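Cas13d (uncultured Ruminococcus sp, PDB 6IV9) is a CRISPR effector that binds crRNA and uses two HEPN domains for crRNA maturation and target cleavage. Local coordinates at residues S523-I528 / Q557-E562; H169-Y174 / K529-I534; D302-I307 / Y550-D555. The protein carries 2 engineered substitutions. All blocks are in the same frame, centred on the assembly; numbering follows the deposited sequence. Where two conformers were deposited one is given.

Interaction 1 of 3, residues S523-I528 / Q557-E562; sequences SKFDNI and QRITNE. With nucleotides of chain B.
Phe525 of the segment 523-528 turns one ring face to Ile559 of the segment 557-562, and the CG2 methyl of Ile559 stands over the middle of that face. Evidence for a centred CH-pi contact is that Ile559 CG2 lies 3.5 Å from the Phe525 ring centroid and only 3° off its normal, at almost equal distances from all six ring carbons. With CG1 beside the backbone N (chi1 -63°), Ile559 has CG2 anti to that N and aimed at the ring, while its CD1 reaches Phe525 CE1 at 3.8 Å. Thr560 meets the backbone side of the same helix: its OG1 is 3.3 Å from Phe525 CB, and its CG2 touches Asp526 CB at 3.8 Å, the two side chains crossing at about a right angle. No hydrogen bond spans the segments. Thr560 OG1 is near Asp526 N, but at a poor angle, and is instead bonded to Ser556 O; the carboxylate of Asp526 pairs with Lys529. Asn527 ND2 lies 3.5 Å from O2 of U23 of chain B without a hydrogen bond; its bond goes to Asn175 OD1. The local axes approach to 8.3 Å at 154°, with Phe525 CA and Thr560 CA only 5.5 Å apart. Such close, largely apolar packing is that of an antiparallel helix pair, here helices 511-535 and 556-570, the first of which also faces the bound RNA through Asn527.

Interaction 2 of 3, residues H169-Y174 / K529-I534; sequences HIQLIY and KEFLKI. With nucleotides of chain B.
Gln171 and Leu172 pack on Phe531 and Leu532 in an antiparallel helix pair, helix 168-197 against helix 511-535, that also borders the RNA. The local axes run 9.5 Å apart at 161°. Gln171 keeps CG beside its backbone N (chi1 -64°) and is extended beyond it, which places CB at Phe531 and the amide at the RNA. Gln171 CB lies over one face of the Phe531 ring, 4.0 Å from the ring centroid and displaced toward CZ, as a CH-pi contact. The amide is gripped at both ends: NE2 gives a hydrogen bond to Asn167 O, which should fix the rotation of the group and leave OE1 turned to the RNA. Leu172 supplies the other apolar contact. Its CG stands anti to the backbone N (chi1 -180°), carrying CD1 to Leu532 CD2 at 3.7 Å, and its CB meets Phe531 CB at 3.9 Å. The Phe531 ring projects from its own helix against Gln171 and Leu172, and its CZ comes obliquely within 3.6 Å of N3 of U23 of chain B. Nearby, one face of the Tyr174 ring backs the sugar of C24 of chain B, and Gln171 CG comes close to O4' of the same sugar. No hydrogen bond joins the two protein segments directly; the polar link is to the RNA ribose, where O2' of U23 of chain B donates to Gln171 OE1 across 2.7 Å.

Interaction 3 of 3, residues D302-I307 / Y550-D555; sequences DLYSFI and YKLFND
An aromatic cluster of Tyr304, Tyr550 and Phe553 joins the turn 302-307 to the 3-10 segment that leads into helix 556-570. Tyr304 is its centre. The pair with Phe553 is T-shaped: the edge of Phe553 points at the face of Tyr304, the centroids are 4.7 Å apart and the planes stand at 67°. Phe553 CE2 lies over the centre of the Tyr304 ring, and Phe553 CZ makes the nearest approach, 3.5 Å from Tyr304 CE1. The opposite ring face is backed by CD1 of Leu303, the preceding residue, so the Tyr304 ring is clasped from both sides. Tyr550 meets it differently, rim to rim, neither ring over the other's face: the planes make 47°, and Tyr550 CE1 lies 3.8 Å from Tyr304 CE2. Leu552 crosses Tyr304 at about a right angle, its CD2 being 3.8 Å from Tyr304 CD1. With CG beside the backbone N and anti to the carbonyl carbon (chi1 -54°), the Tyr304 ring is directed into this group. Within the turn, Asp302 O accepts from Phe306 N at 2.9 Å and from Ser305 N at 3.2 Å. Around the cluster, Ile176 and Ile179 of helix 168-197 touch both Tyr304 and Phe553, and Phe498 packs on Tyr304 and Leu552. Putting an alanine at Tyr304 would probably open a gap between Leu303 and the edge of Phe553 and leave Glu180 without its phenolic partner. No hydrogen bond crosses between the segments, so their adhesion rests on ring edges, ring faces and methyl groups, while the one polar atom of the Tyr304 side chain, OH, is satisfied outside them by Glu180 OE2.

In the fold
Read from the N terminus, the segments come in the order 169-174, 302-307, 523-528, 529-534, 550-555 and 557-562. Interaction 2 closes a loop of 354 intervening residues and interaction 3 one of 242, whereas interaction 1 spans only 28. Every pair of contacts crosses, since their segments alternate along the chain. Helix 511-535 supplies adjoining segments to interactions 1 and 2, whose centres lie 11 Å apart, and Ile528 touches Leu172 between them. Interaction 3 is joined to interaction 1 through Phe553 against Phe525 and Ile528, and to interaction 2 through Leu532. Together they gather helices 168-197, 511-535 and 556-570 and the turn preceding helix 306-309.

Interaction 1 of 3, residues S523-I528 / Q557-E562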
loop_
_atom_site.group_PDB
_atom_site.type_symbol
_atom_site.label_atom_id
_atom_site.label_comp_id
_atom_site.label_asym_id
_atom_site.label_seq_id
_atom_site.Cartn_x
_atom_site.Cartn_y
_atom_site.Cartn_z
ATOM N N SER A 523 -1.594 0.509 -11.451
ATOM C CA SER A 523 -0.535 1.020 -12.345
ATOM C C SER A 523 0.100 -0.124 -13.154
ATOM O O SER A 523 0.285 0.031 -14.330
ATOM C CB SER A 523 0.479 1.734 -11.523
ATOM O OG SER A 523 1.485 2.242 -12.351
ATOM N N LYS A 524 0.418 -1.236 -12.514
ATOM C CA LYS A 524 1.065 -2.365 -13.219
ATOM C C LYS A 524 0.125 -2.964 -14.272
ATOM O O LYS A 524 0.566 -3.191 -15.364
ATOM C CB LYS A 524 1.584 -3.386 -12.211
ATOM C CG LYS A 524 2.519 -2.826 -11.155
ATOM C CD LYS A 524 3.576 -1.912 -11.686
ATOM C CE LYS A 524 4.313 -1.156 -10.606
ATOM N NZ LYS A 524 5.537 -0.513 -11.122
ATOM N N PHE A 525 -1.136 -3.194 -13.936
ATOM C CA PHE A 525 -2.081 -3.753 -14.936
ATOM C C PHE A 525 -2.252 -2.773 -16.102
ATOM O O PHE A 525 -2.342 -3.193 -17.213
ATOM C CB PHE A 525 -3.403 -4.150 -14.286
ATOM C CG PHE A 525 -3.379 -5.481 -13.584
ATOM C CD1 PHE A 525 -3.427 -6.660 -14.292
ATOM C CD2 PHE A 525 -3.305 -5.555 -12.211
ATOM C CE1 PHE A 525 -3.403 -7.879 -13.643
ATOM C CE2 PHE A 525 -3.282 -6.776 -11.568
ATOM C CZ PHE A 525 -3.341 -7.935 -12.283
ATOM N N ASP A 526 -2.293 -1.485 -15.810
ATOM C CA ASP A 526 -2.450 -0.455 -16.860
ATOM C C ASP A 526 -1.248 -0.523 -17.806
ATOM O O ASP A 526 -1.438 -0.451 -18.996
ATOM C CB ASP A 526 -2.564 0.917 -16.213
ATOM C CG ASP A 526 -3.290 1.962 -17.036
ATOM O OD1 ASP A 526 -3.821 1.624 -18.068
ATOM O OD2 ASP A 526 -3.327 3.101 -16.600
ATOM N N ASN A 527 -0.052 -0.670 -17.257
ATOM C CA ASN A 527 1.171 -0.775 -18.086
ATOM C C ASN A 527 1.134 -2.051 -18.930
ATOM O O ASN A 527 1.447 -1.995 -20.095
ATOM C CB ASN A 527 2.425 -0.768 -17.223
ATOM C CG ASN A 527 2.744 0.609 -16.695
ATOM O OD1 ASN A 527 2.367 1.596 -17.286
ATOM N ND2 ASN A 527 3.427 0.674 -15.576
ATOM N N ILE A 528 0.750 -3.157 -18.314
ATOM C CA ILE A 528 0.710 -4.460 -19.024
ATOM C C ILE A 528 -0.297 -4.359 -20.167
ATOM O O ILE A 528 0.016 -4.778 -21.245
ATOM C CB ILE A 528 0.363 -5.591 -18.044
ATOM C CG1 ILE A 528 1.467 -5.799 -17.003
ATOM C CG2 ILE A 528 0.036 -6.862 -18.799
ATOM C CD1 ILE A 528 1.047 -6.559 -15.788
ATOM N N GLN A 557 -6.675 -4.759 -19.327
ATOM C CA GLN A 557 -7.687 -3.536 -19.339
ATOM C C GLN A 557 -8.888 -3.501 -18.384
ATOM O O GLN A 557 -9.141 -2.575 -17.684
ATOM C CB GLN A 557 -8.122 -3.249 -20.776
ATOM C CG GLN A 557 -8.973 -1.995 -20.910
ATOM C CD GLN A 557 -8.240 -0.737 -20.508
ATOM O OE1 GLN A 557 -8.277 -0.299 -19.357
ATOM N NE2 GLN A 557 -7.564 -0.129 -21.467
ATOM N N ARG A 558 -9.593 -4.619 -18.365
ATOM C CA ARG A 558 -10.753 -4.826 -17.482
ATOM C C ARG A 558 -10.267 -4.853 -16.029
ATOM O O ARG A 558 -10.870 -4.211 -15.209
ATOM C CB ARG A 558 -11.388 -6.163 -17.844
ATOM C CG ARG A 558 -12.597 -6.495 -17.002
ATOM C CD ARG A 558 -13.366 -7.672 -17.526
ATOM N NE ARG A 558 -14.543 -7.802 -16.712
ATOM C CZ ARG A 558 -15.410 -8.775 -16.827
ATOM N NH1 ARG A 558 -15.361 -9.570 -17.875
ATOM N NH2 ARG A 558 -16.319 -8.956 -15.899
ATOM N N ILE A 559 -9.173 -5.553 -15.756
ATOM C CA ILE A 559 -8.669 -5.627 -14.356
ATOM C C ILE A 559 -8.282 -4.225 -13.865
ATOM O O ILE A 559 -8.644 -3.881 -12.768
ATOM C CB ILE A 559 -7.510 -6.625 -14.242
ATOM C CG1 ILE A 559 -7.959 -8.046 -14.579
ATOM C CG2 ILE A 559 -6.872 -6.547 -12.878
ATOM C CD1 ILE A 559 -6.834 -8.995 -14.861
ATOM N N THR A 560 -7.636 -3.434 -14.707
ATOM C CA THR A 560 -7.240 -2.077 -14.274
ATOM C C THR A 560 -8.492 -1.286 -13.889
ATOM O O THR A 560 -8.480 -0.649 -12.863
ATOM C CB THR A 560 -6.560 -1.330 -15.425
ATOM O OG1 THR A 560 -5.411 -2.047 -15.842
ATOM C CG2 THR A 560 -6.133 0.064 -15.053
ATOM N N ASN A 561 -9.536 -1.354 -14.704
ATOM C CA ASN A 561 -10.790 -0.614 -14.429
ATOM C C ASN A 561 -11.476 -1.131 -13.161
ATOM O O ASN A 561 -11.912 -0.335 -12.374
ATOM C CB ASN A 561 -11.736 -0.698 -15.621
ATOM C CG ASN A 561 -11.172 -0.061 -16.869
ATOM O OD1 ASN A 561 -10.309 0.786 -16.798
ATOM N ND2 ASN A 561 -11.664 -0.465 -18.019
ATOM N N GLU A 562 -11.578 -2.441 -13.006
ATOM C CA GLU A 562 -12.237 -3.056 -11.827
ATOM C C GLU A 562 -11.475 -2.752 -10.536
ATOM O O GLU A 562 -12.083 -2.470 -9.535
ATOM C CB GLU A 562 -12.352 -4.554 -12.043
ATOM C CG GLU A 562 -13.154 -4.870 -13.269
ATOM C CD GLU A 562 -13.534 -6.320 -13.436
ATOM O OE1 GLU A 562 -12.952 -7.161 -12.772
ATOM O OE2 GLU A 562 -14.424 -6.573 -14.235
ATOM P P U B 23 11.991 4.677 -19.810
ATOM O OP1 U B 23 11.430 4.292 -21.117
ATOM O OP2 U B 23 11.583 5.895 -19.140
ATOM O "O5'" U B 23 11.645 3.449 -18.843
ATOM C "C5'" U B 23 11.670 3.555 -17.401
ATOM C "C4'" U B 23 10.758 2.471 -16.824
ATOM O "O4'" U B 23 9.399 2.838 -17.172
ATOM C "C3'" U B 23 10.970 1.083 -17.449
ATOM O "O3'" U B 23 10.851 0.082 -16.462
ATOM C "C2'" U B 23 9.841 0.958 -18.442
ATOM O "O2'" U B 23 9.511 -0.384 -18.801
ATOM C "C1'" U B 23 8.721 1.735 -17.742
ATOM N N1 U B 23 7.747 2.234 -18.722
ATOM C C2 U B 23 6.462 1.721 -18.701
ATOM O O2 U B 23 6.099 0.903 -17.896
ATOM N N3 U B 23 5.638 2.178 -19.698
ATOM C C4 U B 23 5.949 3.048 -20.691
ATOM O O4 U B 23 5.096 3.336 -21.529
ATOM C C5 U B 23 7.285 3.559 -20.638
ATOM C C6 U B 23 8.111 3.152 -19.673
#

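Interaction 2 of 3, residues H169-Y174 / K529-I534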
loop_
_atom_site.group_PDB
_atom_site.type_symbol
_atom_site.label_atom_id
_atom_site.label_comp_id
_atom_site.label_asym_id
_atom_site.label_seq_id
_atom_site.Cartn_x
_atom_site.Cartn_y
_atom_site.Cartn_z
ATOM N N HIS A 169 8.807 -7.141 -24.535
ATOM C CA HIS A 169 8.274 -8.223 -23.673
ATOM C C HIS A 169 8.818 -8.106 -22.247
ATOM O O HIS A 169 8.065 -8.291 -21.334
ATOM C CB HIS A 169 8.578 -9.596 -24.276
ATOM C CG HIS A 169 7.966 -9.825 -25.609
ATOM N ND1 HIS A 169 8.468 -9.274 -26.747
ATOM C CD2 HIS A 169 6.906 -10.550 -25.985
ATOM C CE1 HIS A 169 7.747 -9.648 -27.764
ATOM N NE2 HIS A 169 6.799 -10.426 -27.328
ATOM N N ILE A 170 10.099 -7.810 -22.110
ATOM C CA ILE A 170 10.751 -7.708 -20.777
ATOM C C ILE A 170 10.114 -6.577 -19.962
ATOM O O ILE A 170 10.041 -6.706 -18.771
ATOM C CB ILE A 170 12.283 -7.612 -20.901
ATOM C CG1 ILE A 170 12.969 -7.919 -19.573
ATOM C CG2 ILE A 170 12.743 -6.304 -21.511
ATOM C CD1 ILE A 170 12.510 -9.204 -18.967
ATOM N N GLN A 171 9.748 -5.483 -20.613
ATOM C CA GLN A 171 9.120 -4.351 -19.894
ATOM C C GLN A 171 7.753 -4.785 -19.343
ATOM O O GLN A 171 7.427 -4.430 -18.241
ATOM C CB GLN A 171 9.090 -3.120 -20.789
ATOM C CG GLN A 171 10.472 -2.601 -21.150
ATOM C CD GLN A 171 10.389 -1.315 -21.929
ATOM O OE1 GLN A 171 9.886 -0.315 -21.458
ATOM N NE2 GLN A 171 10.870 -1.356 -23.150
ATOM N N LEU A 172 6.991 -5.527 -20.131
ATOM C CA LEU A 172 5.692 -6.035 -19.639
ATOM C C LEU A 172 5.961 -6.970 -18.456
ATOM O O LEU A 172 5.327 -6.821 -17.445
ATOM C CB LEU A 172 5.011 -6.789 -20.781
ATOM C CG LEU A 172 3.646 -7.389 -20.479
ATOM C CD1 LEU A 172 2.897 -7.693 -21.763
ATOM C CD2 LEU A 172 3.780 -8.635 -19.637
ATOM N N ILE A 173 6.950 -7.845 -18.591
ATOM C CA ILE A 173 7.292 -8.843 -17.538
ATOM C C ILE A 173 7.704 -8.154 -16.230
ATOM O O ILE A 173 7.213 -8.565 -15.216
ATOM C CB ILE A 173 8.383 -9.803 -18.017
ATOM C CG1 ILE A 173 7.863 -10.733 -19.110
ATOM C CG2 ILE A 173 8.948 -10.572 -16.843
ATOM C CD1 ILE A 173 8.934 -11.467 -19.851
ATOM N N TYR A 174 8.492 -7.082 -16.284
ATOM C CA TYR A 174 8.919 -6.364 -15.051
ATOM C C TYR A 174 7.682 -5.830 -14.328
ATOM O O TYR A 174 7.712 -5.730 -13.130
ATOM C CB TYR A 174 10.043 -5.349 -15.292
ATOM C CG TYR A 174 11.412 -5.939 -15.104
ATOM C CD1 TYR A 174 11.895 -6.855 -16.003
ATOM C CD2 TYR A 174 12.189 -5.668 -13.994
ATOM C CE1 TYR A 174 13.128 -7.447 -15.844
ATOM C CE2 TYR A 174 13.434 -6.252 -13.814
ATOM C CZ TYR A 174 13.903 -7.153 -14.748
ATOM O OH TYR A 174 15.105 -7.780 -14.617
ATOM N N LYS A 529 -1.452 -3.768 -19.920
ATOM C CA LYS A 529 -2.457 -3.649 -21.004
ATOM C C LYS A 529 -1.879 -2.811 -22.157
ATOM O O LYS A 529 -2.104 -3.165 -23.286
ATOM C CB LYS A 529 -3.800 -3.174 -20.453
ATOM C CG LYS A 529 -3.946 -1.694 -20.215
ATOM C CD LYS A 529 -4.898 -1.045 -21.167
ATOM C CE LYS A 529 -5.067 0.428 -20.902
ATOM N NZ LYS A 529 -3.772 1.135 -20.828
ATOM N N GLU A 530 -1.161 -1.742 -21.839
ATOM C CA GLU A 530 -0.556 -0.878 -22.881
ATOM C C GLU A 530 0.531 -1.624 -23.662
ATOM O O GLU A 530 0.567 -1.481 -24.843
ATOM C CB GLU A 530 -0.071 0.436 -22.280
ATOM C CG GLU A 530 -0.187 1.608 -23.223
ATOM C CD GLU A 530 -1.555 1.859 -23.839
ATOM O OE1 GLU A 530 -2.560 1.565 -23.205
ATOM O OE2 GLU A 530 -1.589 2.363 -24.947
ATOM N N PHE A 531 1.387 -2.384 -22.993
ATOM C CA PHE A 531 2.439 -3.140 -23.711
ATOM C C PHE A 531 1.802 -4.165 -24.657
ATOM O O PHE A 531 2.282 -4.307 -25.758
ATOM C CB PHE A 531 3.447 -3.755 -22.742
ATOM C CG PHE A 531 4.466 -2.773 -22.241
ATOM C CD1 PHE A 531 5.310 -2.119 -23.115
ATOM C CD2 PHE A 531 4.544 -2.460 -20.903
ATOM C CE1 PHE A 531 6.224 -1.190 -22.659
ATOM C CE2 PHE A 531 5.467 -1.540 -20.447
ATOM C CZ PHE A 531 6.306 -0.910 -21.325
ATOM N N LEU A 532 0.754 -4.856 -24.219
ATOM C CA LEU A 532 0.095 -5.850 -25.105
ATOM C C LEU A 532 -0.481 -5.116 -26.314
ATOM O O LEU A 532 -0.307 -5.558 -27.396
ATOM C CB LEU A 532 -1.017 -6.555 -24.333
ATOM C CG LEU A 532 -0.562 -7.595 -23.323
ATOM C CD1 LEU A 532 -1.730 -8.107 -22.516
ATOM C CD2 LEU A 532 0.151 -8.741 -24.003
ATOM N N LYS A 533 -1.146 -4.000 -26.082
ATOM C CA LYS A 533 -1.748 -3.213 -27.178
ATOM C C LYS A 533 -0.674 -2.777 -28.179
ATOM O O LYS A 533 -0.925 -2.849 -29.350
ATOM C CB LYS A 533 -2.507 -2.028 -26.593
ATOM C CG LYS A 533 -3.087 -1.101 -27.635
ATOM C CD LYS A 533 -3.952 -0.019 -27.072
ATOM C CE LYS A 533 -4.899 -0.524 -26.017
ATOM N NZ LYS A 533 -6.165 0.243 -26.040
ATOM N N ILE A 534 0.487 -2.352 -27.713
ATOM C CA ILE A 534 1.565 -1.920 -28.639
ATOM C C ILE A 534 2.048 -3.130 -29.441
ATOM O O ILE A 534 2.138 -3.026 -30.644
ATOM C CB ILE A 534 2.715 -1.279 -27.854
ATOM C CG1 ILE A 534 2.376 0.145 -27.432
ATOM C CG2 ILE A 534 4.009 -1.332 -28.634
ATOM C CD1 ILE A 534 3.130 0.592 -26.210
ATOM P P U B 23 11.991 4.677 -19.810
ATOM O OP1 U B 23 11.430 4.292 -21.117
ATOM O OP2 U B 23 11.583 5.895 -19.140
ATOM O "O5'" U B 23 11.645 3.449 -18.843
ATOM C "C5'" U B 23 11.670 3.555 -17.401
ATOM C "C4'" U B 23 10.758 2.471 -16.824
ATOM O "O4'" U B 23 9.399 2.838 -17.172
ATOM C "C3'" U B 23 10.970 1.083 -17.449
ATOM O "O3'" U B 23 10.851 0.082 -16.462
ATOM C "C2'" U B 23 9.841 0.958 -18.442
ATOM O "O2'" U B 23 9.511 -0.384 -18.801
ATOM C "C1'" U B 23 8.721 1.735 -17.742
ATOM N N1 U B 23 7.747 2.234 -18.722
ATOM C C2 U B 23 6.462 1.721 -18.701
ATOM O O2 U B 23 6.099 0.903 -17.896
ATOM N N3 U B 23 5.638 2.178 -19.698
ATOM C C4 U B 23 5.949 3.048 -20.691
ATOM O O4 U B 23 5.096 3.336 -21.529
ATOM C C5 U B 23 7.285 3.559 -20.638
ATOM C C6 U B 23 8.111 3.152 -19.673
ATOM P P C B 24 12.137 -0.393 -15.664
ATOM O OP1 C B 24 11.663 -1.275 -14.590
ATOM O OP2 C B 24 13.032 0.716 -15.478
ATOM O "O5'" C B 24 12.906 -1.333 -16.704
ATOM C "C5'" C B 24 12.641 -2.738 -16.741
ATOM C "C4'" C B 24 13.452 -3.402 -17.825
ATOM O "O4'" C B 24 12.964 -3.005 -19.133
ATOM C "C3'" C B 24 14.899 -3.020 -17.844
ATOM O "O3'" C B 24 15.576 -3.788 -16.892
ATOM C "C2'" C B 24 15.290 -3.381 -19.275
ATOM O "O2'" C B 24 15.502 -4.771 -19.426
ATOM C "C1'" C B 24 14.066 -2.893 -20.027
ATOM N N1 C B 24 14.133 -1.495 -20.532
ATOM C C2 C B 24 14.671 -1.271 -21.812
ATOM O O2 C B 24 15.110 -2.241 -22.453
ATOM N N3 C B 24 14.732 -0.005 -22.293
ATOM C C4 C B 24 14.207 1.006 -21.580
ATOM N N4 C B 24 14.214 2.230 -22.114
ATOM C C5 C B 24 13.632 0.800 -20.291
ATOM C C6 C B 24 13.629 -0.453 -19.805
#

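Interaction 3 of 3, residues D302-I307 / Y550-D555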
loop_
_atom_site.group_PDB
_atom_site.type_symbol
_atom_site.label_atom_id
_atom_site.label_comp_id
_atom_site.label_asym_id
_atom_site.label_seq_id
_atom_site.Cartn_x
_atom_site.Cartn_y
_atom_site.Cartn_z
ATOM N N ASP A 302 0.313 -21.086 -9.757
ATOM C CA ASP A 302 -1.105 -20.825 -10.096
ATOM C C ASP A 302 -1.663 -19.552 -9.450
ATOM O O ASP A 302 -2.856 -19.483 -9.300
ATOM C CB ASP A 302 -1.964 -22.067 -9.885
ATOM C CG ASP A 302 -1.950 -22.620 -8.477
ATOM O OD1 ASP A 302 -1.105 -22.223 -7.713
ATOM O OD2 ASP A 302 -2.791 -23.448 -8.183
ATOM N N LEU A 303 -0.830 -18.546 -9.225
ATOM C CA LEU A 303 -1.276 -17.292 -8.562
ATOM C C LEU A 303 -2.410 -16.653 -9.359
ATOM O O LEU A 303 -3.347 -16.189 -8.772
ATOM C CB LEU A 303 -0.091 -16.324 -8.590
ATOM C CG LEU A 303 -0.031 -15.222 -7.543
ATOM C CD1 LEU A 303 0.667 -13.992 -8.066
ATOM C CD2 LEU A 303 -1.369 -14.909 -6.931
ATOM N N TYR A 304 -2.289 -16.643 -10.673
ATOM C CA TYR A 304 -3.278 -15.919 -11.498
ATOM C C TYR A 304 -4.435 -16.793 -11.962
ATOM O O TYR A 304 -5.367 -16.239 -12.462
ATOM C CB TYR A 304 -2.549 -15.249 -12.657
ATOM C CG TYR A 304 -1.417 -14.385 -12.182
ATOM C CD1 TYR A 304 -1.674 -13.200 -11.529
ATOM C CD2 TYR A 304 -0.104 -14.768 -12.332
ATOM C CE1 TYR A 304 -0.653 -12.402 -11.056
ATOM C CE2 TYR A 304 0.932 -13.978 -11.876
ATOM C CZ TYR A 304 0.655 -12.787 -11.239
ATOM O OH TYR A 304 1.644 -11.986 -10.783
ATOM N N SER A 305 -4.353 -18.103 -11.799
ATOM C CA SER A 305 -5.439 -18.979 -12.299
ATOM C C SER A 305 -6.202 -19.694 -11.182
ATOM O O SER A 305 -7.339 -20.021 -11.403
ATOM C CB SER A 305 -4.862 -19.981 -13.242
ATOM O OG SER A 305 -3.942 -20.803 -12.576
ATOM N N PHE A 306 -5.612 -19.819 -10.002
ATOM C CA PHE A 306 -6.181 -20.675 -8.931
ATOM C C PHE A 306 -7.601 -20.273 -8.543
ATOM O O PHE A 306 -8.378 -21.168 -8.287
ATOM C CB PHE A 306 -5.237 -20.776 -7.732
ATOM C CG PHE A 306 -5.440 -19.717 -6.682
ATOM C CD1 PHE A 306 -6.435 -19.852 -5.739
ATOM C CD2 PHE A 306 -4.724 -18.538 -6.709
ATOM C CE1 PHE A 306 -6.662 -18.872 -4.795
ATOM C CE2 PHE A 306 -4.956 -17.553 -5.768
ATOM C CZ PHE A 306 -5.918 -17.723 -4.811
ATOM N N ILE A 307 -7.907 -18.985 -8.509
ATOM C CA ILE A 307 -9.238 -18.554 -8.001
ATOM C C ILE A 307 -10.355 -19.105 -8.877
ATOM O O ILE A 307 -11.431 -19.274 -8.358
ATOM C CB ILE A 307 -9.350 -17.041 -7.764
ATOM C CG1 ILE A 307 -10.470 -16.727 -6.776
ATOM C CG2 ILE A 307 -9.515 -16.280 -9.058
ATOM C CD1 ILE A 307 -10.298 -17.381 -5.445
ATOM N N TYR A 550 -0.323 -17.400 -17.202
ATOM C CA TYR A 550 -0.431 -15.924 -17.268
ATOM C C TYR A 550 -1.535 -15.410 -18.190
ATOM O O TYR A 550 -1.546 -14.238 -18.470
ATOM C CB TYR A 550 0.924 -15.387 -17.692
ATOM C CG TYR A 550 2.015 -15.784 -16.747
ATOM C CD1 TYR A 550 2.079 -15.226 -15.490
ATOM C CD2 TYR A 550 2.962 -16.721 -17.094
ATOM C CE1 TYR A 550 3.079 -15.559 -14.604
ATOM C CE2 TYR A 550 3.972 -17.070 -16.220
ATOM C CZ TYR A 550 4.031 -16.488 -14.969
ATOM O OH TYR A 550 5.016 -16.804 -14.090
ATOM N N LYS A 551 -2.495 -16.257 -18.535
ATOM C CA LYS A 551 -3.609 -15.907 -19.453
ATOM C C LYS A 551 -4.464 -14.777 -18.884
ATOM O O LYS A 551 -5.054 -14.053 -19.644
ATOM C CB LYS A 551 -4.509 -17.114 -19.673
ATOM C CG LYS A 551 -3.825 -18.254 -20.384
ATOM C CD LYS A 551 -3.269 -17.824 -21.693
ATOM C CE LYS A 551 -3.227 -18.948 -22.702
ATOM N NZ LYS A 551 -2.204 -18.657 -23.727
ATOM N N LEU A 552 -4.460 -14.617 -17.570
ATOM C CA LEU A 552 -5.269 -13.576 -16.897
ATOM C C LEU A 552 -4.870 -12.195 -17.415
ATOM O O LEU A 552 -5.724 -11.384 -17.580
ATOM C CB LEU A 552 -5.017 -13.642 -15.393
ATOM C CG LEU A 552 -5.635 -12.501 -14.600
ATOM C CD1 LEU A 552 -7.113 -12.708 -14.432
ATOM C CD2 LEU A 552 -4.963 -12.343 -13.258
ATOM N N PHE A 553 -3.594 -11.997 -17.737
ATOM C CA PHE A 553 -3.033 -10.691 -18.178
ATOM C C PHE A 553 -3.618 -10.228 -19.509
ATOM O O PHE A 553 -3.582 -9.065 -19.824
ATOM C CB PHE A 553 -1.514 -10.699 -18.116
ATOM C CG PHE A 553 -1.051 -10.654 -16.696
ATOM C CD1 PHE A 553 -1.175 -9.494 -15.966
ATOM C CD2 PHE A 553 -0.576 -11.783 -16.070
ATOM C CE1 PHE A 553 -0.779 -9.456 -14.646
ATOM C CE2 PHE A 553 -0.177 -11.739 -14.752
ATOM C CZ PHE A 553 -0.284 -10.576 -14.046
ATOM N N ASN A 554 -4.248 -11.136 -20.239
ATOM C CA ASN A 554 -4.929 -10.740 -21.495
ATOM C C ASN A 554 -6.110 -9.821 -21.156
ATOM O O ASN A 554 -6.551 -9.099 -22.023
ATOM C CB ASN A 554 -5.343 -11.944 -22.332
ATOM C CG ASN A 554 -4.160 -12.637 -22.961
ATOM O OD1 ASN A 554 -3.294 -11.993 -23.520
ATOM N ND2 ASN A 554 -4.109 -13.942 -22.845
ATOM N N ASP A 555 -6.597 -9.882 -19.923
ATOM C CA ASP A 555 -7.761 -9.079 -19.476
ATOM C C ASP A 555 -7.289 -7.883 -18.637
ATOM O O ASP A 555 -8.082 -7.348 -17.893
ATOM C CB ASP A 555 -8.767 -9.948 -18.729
ATOM C CG ASP A 555 -10.136 -9.972 -19.373
ATOM O OD1 ASP A 555 -10.371 -9.169 -20.280
ATOM O OD2 ASP A 555 -10.956 -10.776 -18.945
#